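Local coordinates for protein CRISPR-associated endonuclease Cas9 (Campylobacter jejuni subsp. jejuni serotype O:2, PDB 5X2H) that uses a guide RNA to recognise and cut invading DNA in CRISPR immunity, the natural enzyme cutting one strand with a RuvC-like domain and the other with an HNH domain, at residues Ile624-Lys628 against Phe757-Asn761; Asn693-Ala697 against Ile805-Phe811; Val768-Ser773 against Ile799-Ile805. One frame throughout, in Å; residues are numbered along the deposited sequence.

Contact 1: residues Ile624-Lys628 against Phe757-Asn761; sequences IFVSK and FVYYN
Y759 reaches from strand 756-764 of the PAM-interacting domain to the irregular segment 624-628 of the RuvC domain, an RNase H-type fold, and its phenol joins the two domains. The hydroxyl is used in both directions. It donates to the carbonyl of V626, with Y759 OH 2.6 Å from V626 O, lying in the carbonyl plane on a lone pair at a C=O...O angle of 139°. It also accepts the amide of K628, with K628 N 2.9 Å from Y759 OH, though the N-H...O angle of 132° makes this bond clearly bent. One buried oxygen thus satisfies an acceptor and a donor two residues apart, spanning S627. The intervening S627 turns its own side chain away: its OG bonds S817 O and R36 NH1, while its backbone pairs with V35 and I37 on strand 29-37, an edge strand of the RuvC sheet. The K628 chain lies over one face of the tyrosine ring. With CG beside the backbone N (chi1 -56°) and the chain extended beyond it, the methylenes run across the ring, K628 CB lying 3.7 Å from Y759 CZ and K628 CD 4.0 Å from the ring centroid, a CH-pi contact. F625, whose ring also stacks with H775, fills the other end of the contact. Its CE2 comes within 3.9 Å of Y759 OH, the two side chains passing antiparallel to one another. The ring of F757 is directed elsewhere, edge-to-face with Y814, leaving its methylene to meet F625: F757 CB lies 4.2 Å from F625 CZ.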
# COMPACT_ATOMS: atom_id res chain seq x y z
N ILE A 624 -16.89 30.89 -7.62
CA ILE A 624 -15.86 29.90 -7.38
C ILE A 624 -15.29 29.40 -8.70
O ILE A 624 -16.03 29.13 -9.66
CB ILE A 624 -16.43 28.72 -6.57
CG1 ILE A 624 -16.95 29.20 -5.22
CG2 ILE A 624 -15.39 27.62 -6.39
CD1 ILE A 624 -17.74 28.15 -4.50
N PHE A 625 -13.97 29.28 -8.76
CA PHE A 625 -13.30 28.53 -9.81
C PHE A 625 -12.68 27.30 -9.15
O PHE A 625 -11.75 27.42 -8.35
CB PHE A 625 -12.25 29.36 -10.54
CG PHE A 625 -11.74 28.71 -11.79
CD1 PHE A 625 -12.45 28.84 -12.98
CD2 PHE A 625 -10.58 27.96 -11.79
CE1 PHE A 625 -11.99 28.24 -14.14
CE2 PHE A 625 -10.12 27.36 -12.94
CZ PHE A 625 -10.82 27.50 -14.12
N VAL A 626 -13.22 26.12 -9.48
CA VAL A 626 -12.79 24.89 -8.84
C VAL A 626 -11.32 24.64 -9.12
O VAL A 626 -10.88 24.66 -10.28
CB VAL A 626 -13.67 23.72 -9.31
CG1 VAL A 626 -13.24 22.43 -8.63
CG2 VAL A 626 -15.14 24.02 -9.02
N SER A 627 -10.55 24.40 -8.07
CA SER A 627 -9.11 24.22 -8.17
C SER A 627 -8.76 22.74 -8.25
O SER A 627 -9.22 21.94 -7.42
CB SER A 627 -8.40 24.86 -6.97
OG SER A 627 -7.01 24.59 -7.00
N LYS A 628 -7.94 22.39 -9.24
CA LYS A 628 -7.39 21.05 -9.39
C LYS A 628 -5.89 21.16 -9.62
O LYS A 628 -5.45 22.00 -10.41
CB LYS A 628 -8.04 20.30 -10.56
CG LYS A 628 -9.55 20.19 -10.49
CD LYS A 628 -10.08 19.31 -11.62
CE LYS A 628 -11.60 19.23 -11.59
NZ LYS A 628 -12.13 18.20 -12.53
N PHE A 757 -11.36 28.99 -20.34
CA PHE A 757 -10.52 28.25 -19.42
C PHE A 757 -11.07 26.84 -19.26
O PHE A 757 -12.24 26.66 -18.90
CB PHE A 757 -10.45 28.94 -18.06
CG PHE A 757 -9.66 30.22 -18.07
CD1 PHE A 757 -8.28 30.20 -18.02
CD2 PHE A 757 -10.31 31.45 -18.11
CE1 PHE A 757 -7.55 31.37 -18.02
CE2 PHE A 757 -9.58 32.63 -18.11
CZ PHE A 757 -8.20 32.59 -18.06
N VAL A 758 -10.24 25.84 -19.53
CA VAL A 758 -10.61 24.44 -19.37
C VAL A 758 -9.45 23.70 -18.73
O VAL A 758 -8.30 24.15 -18.76
CB VAL A 758 -10.99 23.77 -20.72
CG1 VAL A 758 -12.19 24.47 -21.35
CG2 VAL A 758 -9.79 23.78 -21.66
N TYR A 759 -9.76 22.54 -18.15
CA TYR A 759 -8.74 21.65 -17.62
C TYR A 759 -8.35 20.65 -18.70
O TYR A 759 -9.22 19.98 -19.28
CB TYR A 759 -9.23 20.92 -16.37
CG TYR A 759 -9.10 21.72 -15.09
CD1 TYR A 759 -7.86 22.01 -14.55
CD2 TYR A 759 -10.23 22.18 -14.43
CE1 TYR A 759 -7.74 22.74 -13.37
CE2 TYR A 759 -10.13 22.91 -13.26
CZ TYR A 759 -8.88 23.18 -12.74
OH TYR A 759 -8.77 23.91 -11.57
N TYR A 760 -7.05 20.56 -18.98
CA TYR A 760 -6.55 19.53 -19.88
C TYR A 760 -6.65 18.17 -19.19
O TYR A 760 -6.25 18.02 -18.04
CB TYR A 760 -5.10 19.84 -20.26
CG TYR A 760 -4.33 18.66 -20.83
CD1 TYR A 760 -4.34 18.39 -22.19
CD2 TYR A 760 -3.58 17.84 -20.00
CE1 TYR A 760 -3.63 17.32 -22.71
CE2 TYR A 760 -2.87 16.77 -20.51
CZ TYR A 760 -2.90 16.51 -21.86
OH TYR A 760 -2.19 15.44 -22.36
N ASN A 761 -7.20 17.19 -19.90
CA ASN A 761 -7.36 15.83 -19.37
C ASN A 761 -6.49 14.80 -20.07
O ASN A 761 -5.93 13.93 -19.41
CB ASN A 761 -8.82 15.39 -19.46
CG ASN A 761 -9.71 16.11 -18.48
OD1 ASN A 761 -9.25 16.67 -17.49
ND2 ASN A 761 -11.01 16.11 -18.75

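Contact 2: residues Asn693-Ala697 against Ile805-Phe811; sequences NKFYA and IQNLKVF. With nucleotides of chain C.
F695 and F811 form the aromatic centre of a junction between two sheets: strand 695-700, at the margin of a three-stranded antiparallel sheet, packs against the type I beta turn I805-L808 and the start of strand 810-816 in the PAM-interacting domain. The methylene of F811 sits over one face of the F695 ring, with CB 3.8 Å from the centroid in a CH-pi contact. The F811 ring follows with its edge toward that face, a T-shaped pair with centroids 5.3 Å apart and planes at 69°. F811 in turn meets F737 edge-to-face. At the F695 rim, the carbonyl of L808 lies close to the ring plane, L808 O 3.4 Å from F695 CE2, where the slightly positive ring hydrogens would suit an oxygen. The backbones are joined by F695 N donating to Q806 O at 3.0 Å, with an N-H...O angle of 160°. The turn itself is closed by L808 N bonding I805 O, and that same I805 oxygen packs against F695 CB, so the turn presents two successive carbonyls to one residue. I805 packs against the strand through its CD1: its CG1 stands between backbone N and carbonyl carbon (chi1 80°), which carries CD1 to 3.6 Å from A697 CB. On the outer side the contact is looser and more polar. Q806 extends its chain past K694 until its OE1 lies 3.7 Å from Y696 OH, amide and ring planes almost perpendicular, and K694 runs alongside N807, K694 CE 3.6 Å from N807 OD1. N807 leads on to the bound DNA: its ND2 donates to O5' of DC1 of chain C at 2.7 Å.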
# COMPACT_ATOMS: atom_id res chain seq x y z
N ASN A 693 2.23 29.33 -37.13
CA ASN A 693 1.52 29.43 -35.85
C ASN A 693 0.69 28.20 -35.53
O ASN A 693 -0.14 28.24 -34.61
CB ASN A 693 0.64 30.69 -35.80
CG ASN A 693 1.44 31.96 -35.89
OD1 ASN A 693 2.49 32.09 -35.26
ND2 ASN A 693 0.95 32.92 -36.67
N LYS A 694 0.90 27.09 -36.23
CA LYS A 694 0.20 25.86 -35.92
C LYS A 694 0.88 25.14 -34.76
O LYS A 694 2.09 25.22 -34.57
CB LYS A 694 0.15 24.95 -37.15
CG LYS A 694 -0.65 25.54 -38.31
CD LYS A 694 -0.69 24.59 -39.50
CE LYS A 694 -1.56 25.14 -40.62
NZ LYS A 694 -1.60 24.22 -41.80
N PHE A 695 0.07 24.43 -33.97
CA PHE A 695 0.55 23.78 -32.76
C PHE A 695 0.85 22.31 -33.02
O PHE A 695 0.25 21.67 -33.89
CB PHE A 695 -0.47 23.93 -31.63
CG PHE A 695 -0.65 25.34 -31.16
CD1 PHE A 695 0.21 25.89 -30.23
CD2 PHE A 695 -1.67 26.13 -31.69
CE1 PHE A 695 0.05 27.20 -29.81
CE2 PHE A 695 -1.83 27.44 -31.27
CZ PHE A 695 -0.97 27.98 -30.33
N TYR A 696 1.81 21.79 -32.25
CA TYR A 696 2.28 20.42 -32.38
C TYR A 696 2.57 19.86 -30.99
O TYR A 696 2.99 20.60 -30.09
CB TYR A 696 3.52 20.35 -33.28
CG TYR A 696 3.25 20.83 -34.69
CD1 TYR A 696 3.43 22.16 -35.04
CD2 TYR A 696 2.80 19.95 -35.67
CE1 TYR A 696 3.18 22.61 -36.33
CE2 TYR A 696 2.54 20.39 -36.97
CZ TYR A 696 2.73 21.72 -37.29
OH TYR A 696 2.48 22.16 -38.57
N ALA A 697 2.35 18.56 -30.83
CA ALA A 697 2.42 17.93 -29.52
C ALA A 697 3.36 16.73 -29.54
O ALA A 697 3.30 15.90 -30.45
CB ALA A 697 1.03 17.48 -29.05
N ILE A 805 -5.66 20.33 -32.00
CA ILE A 805 -4.75 21.36 -31.49
C ILE A 805 -4.08 22.16 -32.60
O ILE A 805 -3.69 23.31 -32.36
CB ILE A 805 -3.67 20.75 -30.57
CG1 ILE A 805 -2.55 20.13 -31.40
CG2 ILE A 805 -4.26 19.69 -29.66
CD1 ILE A 805 -1.40 19.61 -30.58
N GLN A 806 -3.94 21.59 -33.80
CA GLN A 806 -3.05 22.17 -34.80
C GLN A 806 -3.48 23.58 -35.18
O GLN A 806 -2.64 24.47 -35.33
CB GLN A 806 -2.98 21.27 -36.03
CG GLN A 806 -1.88 21.65 -37.01
CD GLN A 806 -1.84 20.74 -38.23
OE1 GLN A 806 -0.77 20.45 -38.76
NE2 GLN A 806 -3.01 20.30 -38.67
N ASN A 807 -4.78 23.81 -35.34
CA ASN A 807 -5.29 25.08 -35.82
C ASN A 807 -6.01 25.88 -34.73
O ASN A 807 -6.84 26.74 -35.05
CB ASN A 807 -6.22 24.86 -37.02
CG ASN A 807 -5.51 24.20 -38.18
OD1 ASN A 807 -4.39 24.56 -38.52
ND2 ASN A 807 -6.16 23.21 -38.78
N LEU A 808 -5.71 25.61 -33.47
CA LEU A 808 -6.30 26.38 -32.38
C LEU A 808 -5.92 27.85 -32.51
O LEU A 808 -4.77 28.19 -32.79
CB LEU A 808 -5.84 25.83 -31.03
CG LEU A 808 -6.52 24.57 -30.51
CD1 LEU A 808 -5.88 24.10 -29.19
CD2 LEU A 808 -8.00 24.81 -30.33
N LYS A 809 -6.91 28.72 -32.32
CA LYS A 809 -6.64 30.15 -32.40
C LYS A 809 -5.94 30.65 -31.14
O LYS A 809 -5.07 31.52 -31.21
CB LYS A 809 -7.95 30.91 -32.64
CG LYS A 809 -7.81 32.42 -32.64
CD LYS A 809 -9.13 33.10 -32.96
CE LYS A 809 -9.01 34.61 -32.87
NZ LYS A 809 -10.28 35.29 -33.27
N VAL A 810 -6.30 30.10 -29.98
CA VAL A 810 -5.67 30.42 -28.71
C VAL A 810 -5.32 29.12 -28.00
O VAL A 810 -6.14 28.20 -27.95
CB VAL A 810 -6.58 31.29 -27.81
CG1 VAL A 810 -6.00 31.43 -26.41
CG2 VAL A 810 -6.79 32.66 -28.44
N PHE A 811 -4.10 29.03 -27.48
CA PHE A 811 -3.64 27.83 -26.78
C PHE A 811 -2.56 28.29 -25.79
O PHE A 811 -1.38 28.37 -26.14
CB PHE A 811 -3.11 26.78 -27.75
CG PHE A 811 -2.99 25.41 -27.16
CD1 PHE A 811 -3.45 25.14 -25.87
CD2 PHE A 811 -2.42 24.37 -27.88
CE1 PHE A 811 -3.33 23.87 -25.33
CE2 PHE A 811 -2.30 23.10 -27.34
CZ PHE A 811 -2.76 22.85 -26.07
O5' DC C 1 -8.19 21.84 -37.69
C5' DC C 1 -8.64 20.53 -37.99
C4' DC C 1 -10.10 20.37 -37.62
O4' DC C 1 -10.65 19.21 -38.30
C3' DC C 1 -10.38 20.14 -36.14
O3' DC C 1 -11.69 20.62 -35.82
C2' DC C 1 -10.30 18.62 -36.04
C1' DC C 1 -10.95 18.20 -37.36
N1 DC C 1 -10.44 16.91 -37.90
C2 DC C 1 -11.29 15.79 -37.92
O2 DC C 1 -12.43 15.90 -37.48
N3 DC C 1 -10.81 14.62 -38.43
C4 DC C 1 -9.56 14.55 -38.89
N4 DC C 1 -9.14 13.38 -39.38
C5 DC C 1 -8.69 15.68 -38.88
C6 DC C 1 -9.17 16.83 -38.38

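Contact 3: residues Val768-Ser773 against Ile799-Ile805; sequences VSLIVS and IAKSIGI. With nucleotides of chain C.
L770 and I805 cross almost perpendicularly in the tightest part of this contact, I805 CG2 pressing to 3.5 Å from L770 CG, closer than usual for carbons. On the same buried side V772 touches I803, CG2 to CD1 at 3.6 Å, and rests against the methyl of A800, which also touches F790. Between them, strands 769-773 and 799-804 form an antiparallel pair at one margin of a six-stranded sheet, L770 exchanging backbone bonds with I803 and V772 with A800. The register slips by one at a G1 beta bulge, where S802, in a left-handed conformation (phi 64°), faces L770 together with I803. At the bulge S802 presents its hydroxyl to the DNA: OG donates to N7 of DG3 of chain C at 2.7 Å, on the major-groove edge, an acceptor adenine shares. Next along, G804 N grips the phosphate, 2.8 Å from OP2 of DT2 of chain C. A water whose O is 2.8 Å from S769 OG, which also bonds T767 OG1, sits at the bulge, weakly held by S802 N. On the looser side I771 CG1 lies 3.9 Å from K801 CB, and the exposed remainder of K801 continues past the contact.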
# COMPACT_ATOMS: atom_id res chain seq x y z
N VAL A 768 -4.39 13.33 -32.59
CA VAL A 768 -3.67 14.57 -32.32
C VAL A 768 -4.65 15.60 -31.75
O VAL A 768 -4.71 16.74 -32.21
CB VAL A 768 -2.97 15.11 -33.58
CG1 VAL A 768 -1.88 16.12 -33.22
CG2 VAL A 768 -2.37 13.96 -34.39
N SER A 769 -5.42 15.19 -30.74
CA SER A 769 -6.51 16.02 -30.23
C SER A 769 -6.50 15.99 -28.71
O SER A 769 -5.80 15.19 -28.08
CB SER A 769 -7.86 15.55 -30.76
OG SER A 769 -8.09 14.19 -30.40
N LEU A 770 -7.29 16.88 -28.12
CA LEU A 770 -7.36 17.05 -26.68
C LEU A 770 -8.70 16.58 -26.14
O LEU A 770 -9.72 16.62 -26.83
CB LEU A 770 -7.15 18.51 -26.28
CG LEU A 770 -5.84 19.21 -26.60
CD1 LEU A 770 -5.92 20.68 -26.20
CD2 LEU A 770 -4.66 18.53 -25.92
N ILE A 771 -8.67 16.14 -24.88
CA ILE A 771 -9.86 15.98 -24.06
C ILE A 771 -9.77 17.02 -22.96
O ILE A 771 -8.76 17.09 -22.25
CB ILE A 771 -9.97 14.56 -23.48
CG1 ILE A 771 -10.23 13.54 -24.59
CG2 ILE A 771 -11.05 14.51 -22.41
CD1 ILE A 771 -10.17 12.08 -24.11
N VAL A 772 -10.80 17.86 -22.83
CA VAL A 772 -10.82 18.92 -21.83
C VAL A 772 -12.16 18.88 -21.10
O VAL A 772 -13.14 18.29 -21.58
CB VAL A 772 -10.59 20.32 -22.45
CG1 VAL A 772 -9.31 20.35 -23.26
CG2 VAL A 772 -11.78 20.73 -23.30
N SER A 773 -12.20 19.51 -19.93
CA SER A 773 -13.38 19.49 -19.09
C SER A 773 -13.58 20.85 -18.44
O SER A 773 -12.65 21.65 -18.32
CB SER A 773 -13.29 18.39 -18.02
OG SER A 773 -12.14 18.57 -17.23
N ILE A 799 -17.59 17.54 -20.65
CA ILE A 799 -16.29 17.15 -21.18
C ILE A 799 -16.33 17.26 -22.69
O ILE A 799 -17.30 16.83 -23.33
CB ILE A 799 -15.90 15.72 -20.74
CG1 ILE A 799 -15.86 15.61 -19.21
CG2 ILE A 799 -14.56 15.33 -21.33
CD1 ILE A 799 -15.63 14.19 -18.71
N ALA A 800 -15.28 17.83 -23.27
CA ALA A 800 -15.15 17.96 -24.72
C ALA A 800 -13.98 17.10 -25.17
O ALA A 800 -12.84 17.30 -24.73
CB ALA A 800 -14.95 19.42 -25.13
N LYS A 801 -14.25 16.14 -26.05
CA LYS A 801 -13.26 15.19 -26.52
C LYS A 801 -12.94 15.45 -27.99
O LYS A 801 -13.77 15.95 -28.74
CB LYS A 801 -13.74 13.75 -26.35
CG LYS A 801 -14.38 13.46 -25.00
CD LYS A 801 -14.73 11.99 -24.87
CE LYS A 801 -15.30 11.68 -23.50
NZ LYS A 801 -15.41 10.21 -23.26
N SER A 802 -11.71 15.08 -28.38
CA SER A 802 -11.28 15.13 -29.78
C SER A 802 -11.26 16.55 -30.32
O SER A 802 -11.77 16.82 -31.42
CB SER A 802 -12.14 14.22 -30.66
OG SER A 802 -12.04 12.86 -30.28
N ILE A 803 -10.66 17.47 -29.57
CA ILE A 803 -10.48 18.85 -30.00
C ILE A 803 -9.10 18.97 -30.63
O ILE A 803 -8.08 18.82 -29.94
CB ILE A 803 -10.63 19.83 -28.84
CG1 ILE A 803 -12.00 19.69 -28.19
CG2 ILE A 803 -10.44 21.27 -29.32
CD1 ILE A 803 -12.08 20.40 -26.89
N GLY A 804 -9.06 19.26 -31.93
CA GLY A 804 -7.79 19.39 -32.62
C GLY A 804 -6.97 20.55 -32.10
O GLY A 804 -7.49 21.62 -31.79
N ILE A 805 -5.66 20.33 -32.00
CA ILE A 805 -4.75 21.36 -31.49
C ILE A 805 -4.08 22.16 -32.60
O ILE A 805 -3.69 23.31 -32.36
CB ILE A 805 -3.67 20.75 -30.57
CG1 ILE A 805 -2.55 20.13 -31.40
CG2 ILE A 805 -4.26 19.69 -29.66
CD1 ILE A 805 -1.40 19.61 -30.58
P DT C 2 -12.33 20.40 -34.36
OP1 DT C 2 -13.34 21.46 -34.16
OP2 DT C 2 -11.22 20.23 -33.39
O5' DT C 2 -13.09 19.00 -34.49
C5' DT C 2 -13.78 18.47 -33.38
C4' DT C 2 -14.98 17.66 -33.84
O4' DT C 2 -14.54 16.66 -34.79
C3' DT C 2 -15.69 16.89 -32.75
O3' DT C 2 -17.05 16.74 -33.10
C2' DT C 2 -14.96 15.56 -32.76
C1' DT C 2 -14.72 15.37 -34.25
N1 DT C 2 -13.51 14.55 -34.57
C2 DT C 2 -13.66 13.23 -34.94
O2 DT C 2 -14.74 12.67 -35.00
N3 DT C 2 -12.49 12.58 -35.22
C4 DT C 2 -11.22 13.11 -35.18
O4 DT C 2 -10.22 12.45 -35.46
C5 DT C 2 -11.13 14.50 -34.80
C7 DT C 2 -9.80 15.18 -34.71
C6 DT C 2 -12.27 15.15 -34.52
P DG C 3 -18.08 16.05 -32.07
OP1 DG C 3 -19.44 16.49 -32.46
OP2 DG C 3 -17.58 16.26 -30.69
O5' DG C 3 -17.93 14.49 -32.37
C5' DG C 3 -18.48 13.94 -33.56
C4' DG C 3 -18.70 12.45 -33.41
O4' DG C 3 -17.45 11.75 -33.64
C3' DG C 3 -19.19 12.00 -32.04
O3' DG C 3 -20.19 11.00 -32.20
C2' DG C 3 -17.93 11.45 -31.38
C1' DG C 3 -17.19 10.87 -32.57
N9 DG C 3 -15.75 10.78 -32.39
C8 DG C 3 -14.91 11.75 -31.90
N7 DG C 3 -13.66 11.39 -31.87
C5 DG C 3 -13.66 10.10 -32.39
C6 DG C 3 -12.60 9.20 -32.61
O6 DG C 3 -11.39 9.36 -32.38
N1 DG C 3 -13.04 7.99 -33.16
C2 DG C 3 -14.36 7.70 -33.45
N2 DG C 3 -14.60 6.49 -33.97
N3 DG C 3 -15.36 8.54 -33.25
C4 DG C 3 -14.94 9.71 -32.72
O HOH W 1 -8.87 13.57 -27.79

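How the contacts relate
All three contacts reach the six-stranded antiparallel sheet of the PAM-interacting domain. Contact 1 uses strand 756-764, whose neighbour, strand 769-773, belongs to contact 3; contact 1 is complete before contact 3 begins. Probable backbone bonds join N761 to I771 and Y759 to S773, although the centres are about 15 Å apart. Contact 3 lies between the two segments of contact 2 in sequence, shares I805 with it, and has its centre about 12 Å away, F811 packing on L770. Contacts 1 and 2 alternate along the chain, their centres about 20 Å apart without touching. One sheet is fastened to the RuvC domain and to a second, three-stranded sheet, while contacts 2 and 3 meet consecutive nucleotides of the DNA.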